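Local atomic coordinates of fiber protein (PDB entry 3F0Y), a protein that forms the trimeric knob at the tip of the adenovirus type 14 fiber and probably engages the cellular receptor CD46. Residues H143-S147 against A184-Q188. Sequence-based numbering, arbitrary orientation.
Sequences HYTAS and APEGQ
E186 meets Y144, A146 and S147 where the end of a strand and a long loop of the antiparallel beta-sandwich of the adenovirus fiber knob meet. One segment is the end of strand 137-145 and the residues that follow it. The other lies in the long loop between strands 171-180 and 199-204. P185 CB rests against Y144 CD2 at 3.6 Å, beside the polar group. K134 of a second subunit makes a hydrogen bond to Y144 OH through its NZ, so this buried site also touches the trimer interface. The E186 side chain can be followed from CB outward. CG stands anti to the carbonyl carbon (chi1 -60°), and the chain then bends at chi2 (-72°), which carries the carboxylate towards the 143-147 backbone. E186 CG passes close to the phenol oxygen, Y144 OH, at 3.1 Å. CD lies at the edge of the Y144 ring, in its plane, and the carboxylate stands nearly perpendicular to that ring. OE2 accepts two bonds. Y144 OH donates to E186 OE2 at 2.6 Å from the anti side, somewhat out of the carboxylate plane. S147 N reaches the syn lone pair of E186 OE2 at 2.7 Å. A146 CA also packs against E186 OE2 at 3.3 Å. The other oxygen, OE1, makes a hydrogen bond to S190 OG of the same loop. Through its syn lone pair, E186 OE1 also accepts the hydroxyl S147 OG at 2.7 Å.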
ATOM      1  N   HIS A 143     -11.266  -6.503   3.592  1.00 17.73           N
ATOM      2  CA  HIS A 143     -12.403  -6.627   4.489  1.00 18.11           C
ATOM      3  C   HIS A 143     -13.703  -6.795   3.732  1.00 18.38           C
ATOM      4  O   HIS A 143     -13.882  -6.239   2.648  1.00 18.46           O
ATOM      5  CB  HIS A 143     -12.498  -5.408   5.403  1.00 18.25           C
ATOM      6  CG  HIS A 143     -11.447  -5.370   6.467  1.00 18.54           C
ATOM      7  ND1 HIS A 143     -10.168  -4.915   6.234  1.00 19.08           N
ATOM      8  CD2 HIS A 143     -11.487  -5.729   7.772  1.00 19.05           C
ATOM      9  CE1 HIS A 143      -9.463  -4.997   7.348  1.00 19.10           C
ATOM     10  NE2 HIS A 143     -10.240  -5.489   8.297  1.00 19.47           N
ATOM     11  N   TYR A 144     -14.598  -7.579   4.321  1.00 18.67           N
ATOM     12  CA  TYR A 144     -15.980  -7.648   3.891  1.00 18.88           C
ATOM     13  C   TYR A 144     -16.803  -6.781   4.838  1.00 19.04           C
ATOM     14  O   TYR A 144     -16.738  -6.954   6.055  1.00 19.06           O
ATOM     15  CB  TYR A 144     -16.481  -9.094   3.917  1.00 18.84           C
ATOM     16  CG  TYR A 144     -17.984  -9.210   3.837  1.00 18.80           C
ATOM     17  CD1 TYR A 144     -18.650  -9.035   2.629  1.00 18.63           C
ATOM     18  CD2 TYR A 144     -18.743  -9.481   4.972  1.00 18.85           C
ATOM     19  CE1 TYR A 144     -20.026  -9.131   2.550  1.00 18.83           C
ATOM     20  CE2 TYR A 144     -20.123  -9.582   4.902  1.00 18.56           C
ATOM     21  CZ  TYR A 144     -20.758  -9.404   3.687  1.00 18.84           C
ATOM     22  OH  TYR A 144     -22.125  -9.496   3.599  1.00 19.39           O
ATOM     23  N   THR A 145     -17.563  -5.846   4.276  1.00 19.34           N
ATOM     24  CA  THR A 145     -18.451  -4.997   5.059  1.00 19.69           C
ATOM     25  C   THR A 145     -19.764  -5.740   5.287  1.00 19.98           C
ATOM     26  O   THR A 145     -20.502  -6.018   4.338  1.00 19.85           O
ATOM     27  CB  THR A 145     -18.718  -3.653   4.352  1.00 19.68           C
ATOM     28  OG1 THR A 145     -17.468  -3.021   4.041  1.00 20.09           O
ATOM     29  CG2 THR A 145     -19.541  -2.729   5.239  1.00 19.21           C
ATOM     30  N   ALA A 146     -20.039  -6.067   6.547  1.00 20.47           N
ATOM     31  CA  ALA A 146     -21.196  -6.883   6.907  1.00 20.98           C
ATOM     32  C   ALA A 146     -22.475  -6.059   6.968  1.00 21.45           C
ATOM     33  O   ALA A 146     -22.435  -4.828   6.979  1.00 21.44           O
ATOM     34  CB  ALA A 146     -20.956  -7.580   8.238  1.00 20.96           C
ATOM     35  N   SER A 147     -23.606  -6.759   7.023  1.00 22.04           N
ATOM     36  CA  SER A 147     -24.926  -6.129   7.082  1.00 22.46           C
ATOM     37  C   SER A 147     -25.099  -5.226   8.306  1.00 22.97           C
ATOM     38  O   SER A 147     -25.894  -4.286   8.272  1.00 23.27           O
ATOM     39  CB  SER A 147     -26.027  -7.197   7.063  1.00 22.43           C
ATOM     40  OG  SER A 147     -25.848  -8.139   8.108  1.00 22.47           O
ATOM     41  N   ALA A 184     -19.358 -16.639  11.174  1.00 24.24           N
ATOM     42  CA  ALA A 184     -19.384 -16.256   9.763  1.00 24.19           C
ATOM     43  C   ALA A 184     -19.715 -14.768   9.612  1.00 24.12           C
ATOM     44  O   ALA A 184     -20.346 -14.184  10.494  1.00 24.20           O
ATOM     45  CB  ALA A 184     -20.397 -17.098   9.004  1.00 24.13           C
ATOM     46  N   PRO A 185     -19.271 -14.145   8.503  1.00 24.08           N
ATOM     47  CA  PRO A 185     -19.642 -12.762   8.175  1.00 24.05           C
ATOM     48  C   PRO A 185     -21.148 -12.490   8.250  1.00 23.94           C
ATOM     49  O   PRO A 185     -21.561 -11.442   8.754  1.00 23.95           O
ATOM     50  CB  PRO A 185     -19.162 -12.598   6.729  1.00 24.07           C
ATOM     51  CG  PRO A 185     -18.122 -13.618   6.528  1.00 24.10           C
ATOM     52  CD  PRO A 185     -18.343 -14.723   7.514  1.00 24.13           C
ATOM     53  N   GLU A 186     -21.952 -13.428   7.750  1.00 23.81           N
ATOM     54  CA  GLU A 186     -23.401 -13.251   7.657  1.00 23.74           C
ATOM     55  C   GLU A 186     -24.161 -14.508   8.057  1.00 23.68           C
ATOM     56  O   GLU A 186     -23.586 -15.591   8.173  1.00 23.40           O
ATOM     57  CB  GLU A 186     -23.798 -12.891   6.220  1.00 23.75           C
ATOM     58  CG  GLU A 186     -23.183 -11.609   5.671  1.00 23.56           C
ATOM     59  CD  GLU A 186     -23.769 -10.344   6.273  1.00 23.29           C
ATOM     60  OE1 GLU A 186     -24.704 -10.426   7.099  1.00 23.37           O
ATOM     61  OE2 GLU A 186     -23.293  -9.251   5.909  1.00 22.88           O
ATOM     62  N   GLY A 187     -25.463 -14.344   8.271  1.00 23.73           N
ATOM     63  CA  GLY A 187     -26.386 -15.467   8.393  1.00 23.72           C
ATOM     64  C   GLY A 187     -27.082 -15.679   7.063  1.00 23.73           C
ATOM     65  O   GLY A 187     -26.991 -14.833   6.165  1.00 23.69           O
ATOM     66  N   GLN A 188     -27.779 -16.805   6.931  1.00 23.67           N
ATOM     67  CA  GLN A 188     -28.508 -17.123   5.703  1.00 23.65           C
ATOM     68  C   GLN A 188     -29.475 -16.008   5.301  1.00 23.58           C
ATOM     69  O   GLN A 188     -29.630 -15.714   4.114  1.00 23.73           O
ATOM     70  CB  GLN A 188     -29.276 -18.439   5.860  1.00 23.65           C
ATOM     71  CG  GLN A 188     -28.393 -19.675   5.824  1.00 23.83           C
ATOM     72  CD  GLN A 188     -29.156 -20.954   6.118  1.00 23.87           C
ATOM     73  OE1 GLN A 188     -29.059 -21.931   5.376  1.00 24.52           O
ATOM     74  NE2 GLN A 188     -29.921 -20.953   7.204  1.00 23.92           N
TER